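Local coordinates for protein thiol transferase (Phanerochaete chrysosporium, PDB 4F0B) that probably catalyses glutathione-dependent thiol transfer as a Ure2p-type glutathione transferase and binds oxidized glutathione disulfide, at residues Ser44-Asp47 and Ala48-Gly51; Gly111-Glu114 and Glu115-Leu119; Leu158-Val161 and Leu162-Arg165. One frame throughout, in Å; residues are numbered along the deposited sequence.

How the contacts relate
The three contacts follow one another along the chain, each a local contact within one continuous stretch, so none nests in or crosses another; only contact 1 closes a turn of a loop. Contact 1 comes first, in the loop that leads from strand 38-42 to helix 60-63, beside the glutathione disulfide. Contact 2 is a stretch of helix 109-139, and contact 3 lies near the end of the next helix, 145-166. Contact 1 sits across the chain's centre from both, with centres about 35 Å away. Contacts 2 and 3 touch: Trp118 CZ2 packs against Arg165 CD at 3.6 Å, joining the two helices, and both contacts reach the second subunit.

Contact 1. Residues Ser44-Asp47 and Ala48-Gly51. With GDS (oxidized glutathione disulfide), chain C.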
loop_
_atom_site.group_PDB
_atom_site.type_symbol
_atom_site.label_atom_id
_atom_site.label_comp_id
_atom_site.label_asym_id
_atom_site.label_seq_id
_atom_site.Cartn_x
_atom_site.Cartn_y
_atom_site.Cartn_z
ATOM N N SER A 44 -4.344 21.432 7.830
ATOM C CA SER A 44 -4.239 21.920 6.460
ATOM C C SER A 44 -3.337 21.036 5.633
ATOM O O SER A 44 -2.233 20.693 6.058
ATOM C CB SER A 44 -3.697 23.343 6.446
ATOM O OG SER A 44 -3.294 23.630 5.104
ATOM N N ILE A 45 -3.832 20.662 4.460
ATOM C CA ILE A 45 -3.057 19.871 3.500
ATOM C C ILE A 45 -2.664 20.735 2.315
ATOM O O ILE A 45 -2.251 20.209 1.282
ATOM C CB ILE A 45 -3.842 18.631 2.985
ATOM C CG1 ILE A 45 -5.116 19.085 2.289
ATOM C CG2 ILE A 45 -4.129 17.713 4.164
ATOM C CD1 ILE A 45 -5.811 17.973 1.483
ATOM N N ARG A 46 -2.782 22.060 2.456
ATOM C CA ARG A 46 -2.492 22.960 1.332
ATOM C C ARG A 46 -1.062 23.480 1.370
ATOM O O ARG A 46 -0.605 24.010 2.404
ATOM C CB ARG A 46 -3.427 24.173 1.371
ATOM C CG ARG A 46 -4.883 23.817 1.500
ATOM C CD ARG A 46 -5.736 24.990 1.164
ATOM N NE ARG A 46 -5.308 26.208 1.841
ATOM C CZ ARG A 46 -5.599 27.427 1.392
ATOM N NH1 ARG A 46 -5.162 28.499 2.038
ATOM N NH2 ARG A 46 -6.282 27.569 0.256
ATOM N N ASP A 47 -0.357 23.362 0.249
ATOM C CA ASP A 47 0.977 23.942 0.139
ATOM C C ASP A 47 0.990 25.464 0.422
ATOM O O ASP A 47 1.975 25.988 0.933
ATOM C CB ASP A 47 1.585 23.660 -1.253
ATOM C CG ASP A 47 1.880 22.187 -1.487
ATOM O OD1 ASP A 47 1.900 21.395 -0.523
ATOM O OD2 ASP A 47 2.129 21.795 -2.663
ATOM N N ALA A 48 -0.085 26.172 0.080
ATOM C CA ALA A 48 -0.145 27.615 0.300
ATOM C C ALA A 48 -0.069 27.961 1.786
ATOM O O ALA A 48 0.267 29.090 2.136
ATOM C CB ALA A 48 -1.412 28.179 -0.278
ATOM N N ASP A 49 -0.392 26.989 2.649
ATOM C CA ASP A 49 -0.382 27.241 4.093
ATOM C C ASP A 49 0.924 26.863 4.768
ATOM O O ASP A 49 1.079 27.116 5.964
ATOM C CB ASP A 49 -1.505 26.469 4.772
ATOM C CG ASP A 49 -2.871 26.956 4.361
ATOM O OD1 ASP A 49 -3.012 28.152 4.001
ATOM O OD2 ASP A 49 -3.819 26.144 4.390
ATOM N N ILE A 50 1.855 26.259 4.038
ATOM C CA ILE A 50 3.127 25.846 4.625
ATOM C C ILE A 50 3.827 27.009 5.339
ATOM O O ILE A 50 4.010 28.087 4.767
ATOM C CB ILE A 50 4.060 25.206 3.567
ATOM C CG1 ILE A 50 3.465 23.882 3.076
ATOM C CG2 ILE A 50 5.472 25.051 4.121
ATOM C CD1 ILE A 50 4.247 23.219 1.890
ATOM N N GLY A 51 4.145 26.791 6.620
ATOM C CA GLY A 51 4.763 27.806 7.457
ATOM C C GLY A 51 3.872 28.897 8.039
ATOM O O GLY A 51 4.338 29.699 8.866
HETATM N N1 GDS C . -0.479 6.669 1.419
HETATM C CA1 GDS C . -0.999 7.721 2.349
HETATM C C1 GDS C . -2.107 7.077 3.225
HETATM O OE1 GDS C . -2.749 6.110 2.758
HETATM O OE2 GDS C . -2.285 7.552 4.362
HETATM C CB1 GDS C . -1.620 8.863 1.530
HETATM C CG1 GDS C . -2.072 10.035 2.421
HETATM C CD1 GDS C . -2.373 11.246 1.548
HETATM O O1 GDS C . -2.309 11.269 0.326
HETATM N N2 GDS C . -2.671 12.390 2.249
HETATM C CA2 GDS C . -3.006 13.660 1.591
HETATM C C2 GDS C . -2.148 14.762 2.171
HETATM O O2 GDS C . -1.922 14.841 3.407
HETATM C CB2 GDS C . -4.463 14.070 1.792
HETATM S SG2 GDS C . -5.669 12.844 1.280
HETATM N N3 GDS C . -1.681 15.640 1.263
HETATM C CA3 GDS C . -0.868 16.775 1.712
HETATM C C3 GDS C . 0.394 16.920 0.945
HETATM O OE3 GDS C . 1.148 17.844 1.308
HETATM O OE4 GDS C . 0.643 16.113 0.009
HETATM N N4 GDS C . -3.235 10.463 -2.285
HETATM C CA4 GDS C . -2.741 9.296 -2.996
HETATM C C4 GDS C . -2.888 7.956 -2.201
HETATM O OE5 GDS C . -3.749 7.857 -1.303
HETATM O OE6 GDS C . -2.107 7.051 -2.541
HETATM C C5 GDS C . -3.775 11.475 -2.970
HETATM O O5 GDS C . -3.876 11.459 -4.220
HETATM C CA5 GDS C . -4.248 12.674 -2.167
HETATM N N5 GDS C . -3.944 13.922 -2.905
HETATM C CB5 GDS C . -5.762 12.466 -1.938
HETATM S SG5 GDS C . -6.407 13.674 -0.786
HETATM C CA6 GDS C . -0.278 15.978 -3.267
HETATM C C6 GDS C . -0.093 15.684 -4.770
HETATM O OE7 GDS C . -0.400 14.548 -5.194
HETATM O OE8 GDS C . 0.414 16.600 -5.467
HETATM N N6 GDS C . 0.882 16.745 -2.816
HETATM C CB6 GDS C . -1.587 16.794 -3.025
HETATM C CG6 GDS C . -2.932 16.065 -3.315
HETATM C CD6 GDS C . -3.121 14.894 -2.394
HETATM O O6 GDS C . -2.587 14.753 -1.305
#
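Asp49 N donates to Arg46 O at 3.0 Å and Ile50 N to Asp47 O at 3.1 Å, two successive bonds that coil the backbone into a short 3-10 turn. Beside this turn the carboxylate of Asp49 is held by two residues. Ser44 OG gives its proton to Asp49 OD2 at 2.7 Å, on the anti lone pair. The same hydroxyl accepts from Arg46 N at 3.1 Å, an ST turn, which fixes where the serine oxygen stands and sets it between backbone and carboxylate. Arg46 then grips Asp49 side-on, one nitrogen to each oxygen: NE to OD2 at 3.0 Å, almost straight, and NH1 to OD1 at 2.9 Å. The bend at chi3 (-48°) turns the NE/NH1 edge of the guanidinium toward Asp49, the two planes 48° apart, so that OD2 lies in the guanidinium plane while NE stands above the carboxylate plane. OD2 thus takes two donors, which would be expected to stabilise its negative charge. This turn belongs to the glutathione-binding, thioredoxin-like domain: between Ser44 and Arg46, Ile45 points away from Asp49 to the bound disulfide, its CG2 3.7 Å from O2 of the ligand. Ile50 runs alongside Asp47, CD1 lying against OD1 and CA, while Gln56, further along the same loop, touches Ser44, Asp49 and Ile50.

Contact 2. Residues Gly111-Glu114 and Glu115-Leu119; sequences GYSE and ELQWL
One face of the Tyr112 ring is covered by Leu116, whose CG stands 4.2 Å from the ring centroid in a CH-pi contact offset toward the rim, with Leu116 CD1 closing to 3.5 Å from Tyr112 CE2. Glu115 OE1 approaches the same ring obliquely, 3.9 Å from Tyr112 CD1, while Glu115 OE2 accepts from Arg103 N. A chi1 of -180° turns the tyrosine ring along the helix, where Leu116, one turn on, meets it. The Trp118 indole is met at its edge: Glu114 O lies 3.2 Å from Trp118 CD1, and a water in the ring plane accepts from NE1 at 2.9 Å while donating to Glu114 OE2. On another side of the helix Gln117 NE2 reaches back to Ser113 OG at 3.0 Å, which lies 18° out of the Gln117 amide plane. Gln117 OE1 accepts from Phe82 N of the second subunit, so a leucine here would probably leave that backbone N-H and the Ser113 hydroxyl without their mates. Tyr112 OH pairs with Tyr112 OH of the second subunit. The segment lies at the dimer interface, packed on Leu89 of helix 84-95, on Ile178 of helix 178-187 and on strand 79-82 of the second subunit.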
loop_
_atom_site.group_PDB
_atom_site.type_symbol
_atom_site.label_atom_id
_atom_site.label_comp_id
_atom_site.label_asym_id
_atom_site.label_seq_id
_atom_site.Cartn_x
_atom_site.Cartn_y
_atom_site.Cartn_z
ATOM N N GLY A 111 -7.459 -15.628 6.397
ATOM C CA GLY A 111 -8.332 -14.493 6.274
ATOM C C GLY A 111 -7.614 -13.183 6.526
ATOM O O GLY A 111 -7.862 -12.178 5.877
ATOM N N TYR A 112 -6.687 -13.199 7.489
ATOM C CA TYR A 112 -5.861 -12.033 7.749
ATOM C C TYR A 112 -5.014 -11.709 6.522
ATOM O O TYR A 112 -4.920 -10.550 6.114
ATOM C CB TYR A 112 -4.974 -12.265 8.988
ATOM C CG TYR A 112 -4.090 -11.089 9.321
ATOM C CD1 TYR A 112 -4.641 -9.935 9.884
ATOM C CD2 TYR A 112 -2.723 -11.124 9.078
ATOM C CE1 TYR A 112 -3.838 -8.830 10.205
ATOM C CE2 TYR A 112 -1.911 -10.024 9.376
ATOM C CZ TYR A 112 -2.482 -8.899 9.943
ATOM O OH TYR A 112 -1.682 -7.797 10.248
ATOM N N SER A 113 -4.399 -12.725 5.912
ATOM C CA SER A 113 -3.668 -12.468 4.673
ATOM C C SER A 113 -4.557 -11.872 3.583
ATOM O O SER A 113 -4.180 -10.912 2.937
ATOM C CB SER A 113 -3.011 -13.741 4.178
ATOM O OG SER A 113 -2.353 -13.466 2.931
ATOM N N GLU A 114 -5.763 -12.415 3.396
ATOM C CA GLU A 114 -6.639 -11.844 2.390
ATOM C C GLU A 114 -6.967 -10.389 2.675
ATOM O O GLU A 114 -7.028 -9.559 1.749
ATOM C CB GLU A 114 -7.930 -12.642 2.233
ATOM C CG GLU A 114 -7.746 -14.053 1.691
ATOM C CD GLU A 114 -9.091 -14.668 1.335
ATOM O OE1 GLU A 114 -9.485 -15.628 2.031
ATOM O OE2 GLU A 114 -9.770 -14.176 0.385
ATOM N N GLU A 115 -7.219 -10.073 3.949
ATOM C CA GLU A 115 -7.453 -8.698 4.322
ATOM C C GLU A 115 -6.245 -7.813 3.968
ATOM O O GLU A 115 -6.431 -6.735 3.391
ATOM C CB GLU A 115 -7.798 -8.664 5.810
ATOM C CG GLU A 115 -8.012 -7.278 6.353
ATOM C CD GLU A 115 -8.031 -7.317 7.833
ATOM O OE1 GLU A 115 -6.945 -7.163 8.443
ATOM O OE2 GLU A 115 -9.101 -7.599 8.394
ATOM N N LEU A 116 -5.029 -8.248 4.300
ATOM C CA LEU A 116 -3.823 -7.505 3.902
ATOM C C LEU A 116 -3.727 -7.358 2.386
ATOM O O LEU A 116 -3.398 -6.293 1.874
ATOM C CB LEU A 116 -2.546 -8.191 4.392
ATOM C CG LEU A 116 -2.304 -8.197 5.899
ATOM C CD1 LEU A 116 -1.007 -8.932 6.180
ATOM C CD2 LEU A 116 -2.223 -6.752 6.427
ATOM N N GLN A 117 -4.032 -8.421 1.651
ATOM C CA GLN A 117 -3.922 -8.333 0.194
ATOM C C GLN A 117 -4.853 -7.262 -0.355
ATOM O O GLN A 117 -4.437 -6.457 -1.217
ATOM C CB GLN A 117 -4.253 -9.695 -0.428
ATOM C CG GLN A 117 -3.250 -10.792 -0.061
ATOM C CD GLN A 117 -3.695 -12.115 -0.598
ATOM O OE1 GLN A 117 -3.982 -12.256 -1.782
ATOM N NE2 GLN A 117 -3.777 -13.129 0.288
ATOM N N TRP A 118 -6.110 -7.227 0.105
ATOM C CA TRP A 118 -7.037 -6.203 -0.400
ATOM C C TRP A 118 -6.717 -4.797 0.092
ATOM O O TRP A 118 -6.885 -3.838 -0.665
ATOM C CB TRP A 118 -8.507 -6.628 -0.191
ATOM C CG TRP A 118 -8.867 -7.748 -1.126
ATOM C CD1 TRP A 118 -8.846 -9.075 -0.847
ATOM C CD2 TRP A 118 -9.224 -7.631 -2.521
ATOM N NE1 TRP A 118 -9.203 -9.808 -1.978
ATOM C CE2 TRP A 118 -9.414 -8.934 -3.013
ATOM C CE3 TRP A 118 -9.411 -6.559 -3.375
ATOM C CZ2 TRP A 118 -9.785 -9.185 -4.347
ATOM C CZ3 TRP A 118 -9.772 -6.807 -4.697
ATOM C CH2 TRP A 118 -9.959 -8.109 -5.154
ATOM N N LEU A 119 -6.188 -4.675 1.311
ATOM C CA LEU A 119 -5.724 -3.369 1.768
ATOM C C LEU A 119 -4.557 -2.884 0.920
ATOM O O LEU A 119 -4.541 -1.721 0.480
ATOM C CB LEU A 119 -5.320 -3.415 3.245
ATOM C CG LEU A 119 -6.484 -3.484 4.222
ATOM C CD1 LEU A 119 -5.935 -3.795 5.619
ATOM C CD2 LEU A 119 -7.231 -2.148 4.295
HETATM O O HOH W 1 -8.860 -12.688 -1.919
#

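Contact 3. Residues Leu158-Val161 and Leu162-Arg165; sequences LYRV and LDDR
Arg160 and Asp163 are brought side by side by their torsions: the arginine chain leaves with CG anti to the backbone N and then bends twice (chi2 63°, chi3 56°), while Asp163 also sets CG anti to its N (chi1 -163°). The folded arginine carries NH1 toward Asp163 OD2, but the salt bridge is long at 3.8 Å, and the guanidinium and carboxylate planes stand nearly perpendicular. A water makes up the distance. It accepts from Arg160 NH1 at 2.9 Å and donates to Asp163 OD2 at 2.6 Å and to Asp164 OD1 at 2.7 Å, so both acids are linked to the arginine through one molecule. Arg160 NH2 is bonded to Glu199 O, and Asp163 takes Val203 N on OD1 and Asn202 ND2 on OD2, which ties this face to the start of helix 201-211. On the buried side the side chains of Leu162 and Tyr159 lie side by side, Leu162 CD2 4.1 Å from Tyr159 CD2; the tyrosine OH reaches Gln130 of helix 109-139. The backbone keeps the regular i to i+4 bonds, from Leu162 N to Leu158 O through Arg165 N to Val161 O. Leu158 and Val161 pack on Asn68 and Pro67 of the second subunit. This is the end of a long helix in the all-helical C-terminal domain of the glutathione transferase fold.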
loop_
_atom_site.group_PDB
_atom_site.type_symbol
_atom_site.label_atom_id
_atom_site.label_comp_id
_atom_site.label_asym_id
_atom_site.label_seq_id
_atom_site.Cartn_x
_atom_site.Cartn_y
_atom_site.Cartn_z
ATOM N N LEU A 158 -9.074 -0.698 -12.278
ATOM C CA LEU A 158 -9.062 -1.093 -10.866
ATOM C C LEU A 158 -10.472 -1.287 -10.318
ATOM O O LEU A 158 -10.713 -2.254 -9.557
ATOM C CB LEU A 158 -8.331 -0.037 -10.068
ATOM C CG LEU A 158 -6.810 -0.002 -10.303
ATOM C CD1 LEU A 158 -6.263 1.343 -9.824
ATOM C CD2 LEU A 158 -6.086 -1.181 -9.612
ATOM N N TYR A 159 -11.402 -0.403 -10.695
ATOM C CA TYR A 159 -12.790 -0.586 -10.267
ATOM C C TYR A 159 -13.453 -1.801 -10.902
ATOM O O TYR A 159 -14.350 -2.364 -10.277
ATOM C CB TYR A 159 -13.612 0.713 -10.420
ATOM C CG TYR A 159 -13.380 1.632 -9.241
ATOM C CD1 TYR A 159 -12.397 2.603 -9.239
ATOM C CD2 TYR A 159 -14.128 1.477 -8.074
ATOM C CE1 TYR A 159 -12.205 3.438 -8.148
ATOM C CE2 TYR A 159 -13.911 2.307 -6.970
ATOM C CZ TYR A 159 -12.980 3.296 -7.040
ATOM O OH TYR A 159 -12.776 4.124 -5.930
ATOM N N ARG A 160 -12.994 -2.236 -12.080
ATOM C CA ARG A 160 -13.540 -3.444 -12.666
ATOM C C ARG A 160 -13.065 -4.644 -11.848
ATOM O O ARG A 160 -13.849 -5.587 -11.592
ATOM C CB ARG A 160 -13.057 -3.573 -14.114
ATOM C CG ARG A 160 -13.595 -4.855 -14.804
ATOM C CD ARG A 160 -15.135 -4.851 -14.923
ATOM N NE ARG A 160 -15.599 -3.659 -15.635
ATOM C CZ ARG A 160 -16.772 -3.059 -15.416
ATOM N NH1 ARG A 160 -17.632 -3.545 -14.526
ATOM N NH2 ARG A 160 -17.099 -1.972 -16.118
ATOM N N VAL A 161 -11.806 -4.629 -11.410
ATOM C CA VAL A 161 -11.324 -5.673 -10.504
ATOM C C VAL A 161 -12.207 -5.714 -9.236
ATOM O O VAL A 161 -12.666 -6.797 -8.798
ATOM C CB VAL A 161 -9.858 -5.433 -10.090
ATOM C CG1 VAL A 161 -9.409 -6.440 -8.998
ATOM C CG2 VAL A 161 -8.927 -5.554 -11.340
ATOM N N LEU A 162 -12.489 -4.557 -8.639
ATOM C CA LEU A 162 -13.314 -4.517 -7.419
ATOM C C LEU A 162 -14.743 -4.979 -7.717
ATOM O O LEU A 162 -15.337 -5.757 -6.919
ATOM C CB LEU A 162 -13.302 -3.108 -6.842
ATOM C CG LEU A 162 -14.101 -2.926 -5.563
ATOM C CD1 LEU A 162 -13.503 -3.758 -4.436
ATOM C CD2 LEU A 162 -14.036 -1.444 -5.208
ATOM N N ASP A 163 -15.315 -4.523 -8.844
ATOM C CA ASP A 163 -16.678 -4.891 -9.190
ATOM C C ASP A 163 -16.807 -6.414 -9.358
ATOM O O ASP A 163 -17.767 -7.041 -8.858
ATOM C CB ASP A 163 -17.126 -4.165 -10.460
ATOM C CG ASP A 163 -18.624 -4.200 -10.614
ATOM O OD1 ASP A 163 -19.302 -3.331 -9.974
ATOM O OD2 ASP A 163 -19.116 -5.093 -11.359
ATOM N N ASP A 164 -15.857 -7.032 -10.053
ATOM C CA ASP A 164 -15.883 -8.480 -10.247
ATOM C C ASP A 164 -15.725 -9.224 -8.911
ATOM O O ASP A 164 -16.404 -10.238 -8.677
ATOM C CB ASP A 164 -14.781 -8.907 -11.234
ATOM C CG ASP A 164 -15.097 -8.560 -12.665
ATOM O OD1 ASP A 164 -16.265 -8.313 -12.997
ATOM O OD2 ASP A 164 -14.142 -8.604 -13.486
ATOM N N ARG A 165 -14.883 -8.703 -8.026
ATOM C CA ARG A 165 -14.759 -9.282 -6.688
ATOM C C ARG A 165 -16.083 -9.209 -5.948
ATOM O O ARG A 165 -16.455 -10.155 -5.231
ATOM C CB ARG A 165 -13.679 -8.561 -5.881
ATOM C CG ARG A 165 -13.558 -9.009 -4.414
ATOM C CD ARG A 165 -13.187 -10.456 -4.251
ATOM N NE ARG A 165 -13.303 -10.860 -2.849
ATOM C CZ ARG A 165 -12.935 -12.047 -2.393
ATOM N NH1 ARG A 165 -12.344 -12.915 -3.184
ATOM N NH2 ARG A 165 -13.123 -12.341 -1.098
HETATM O O HOH W 2 -17.873 -6.159 -13.346
#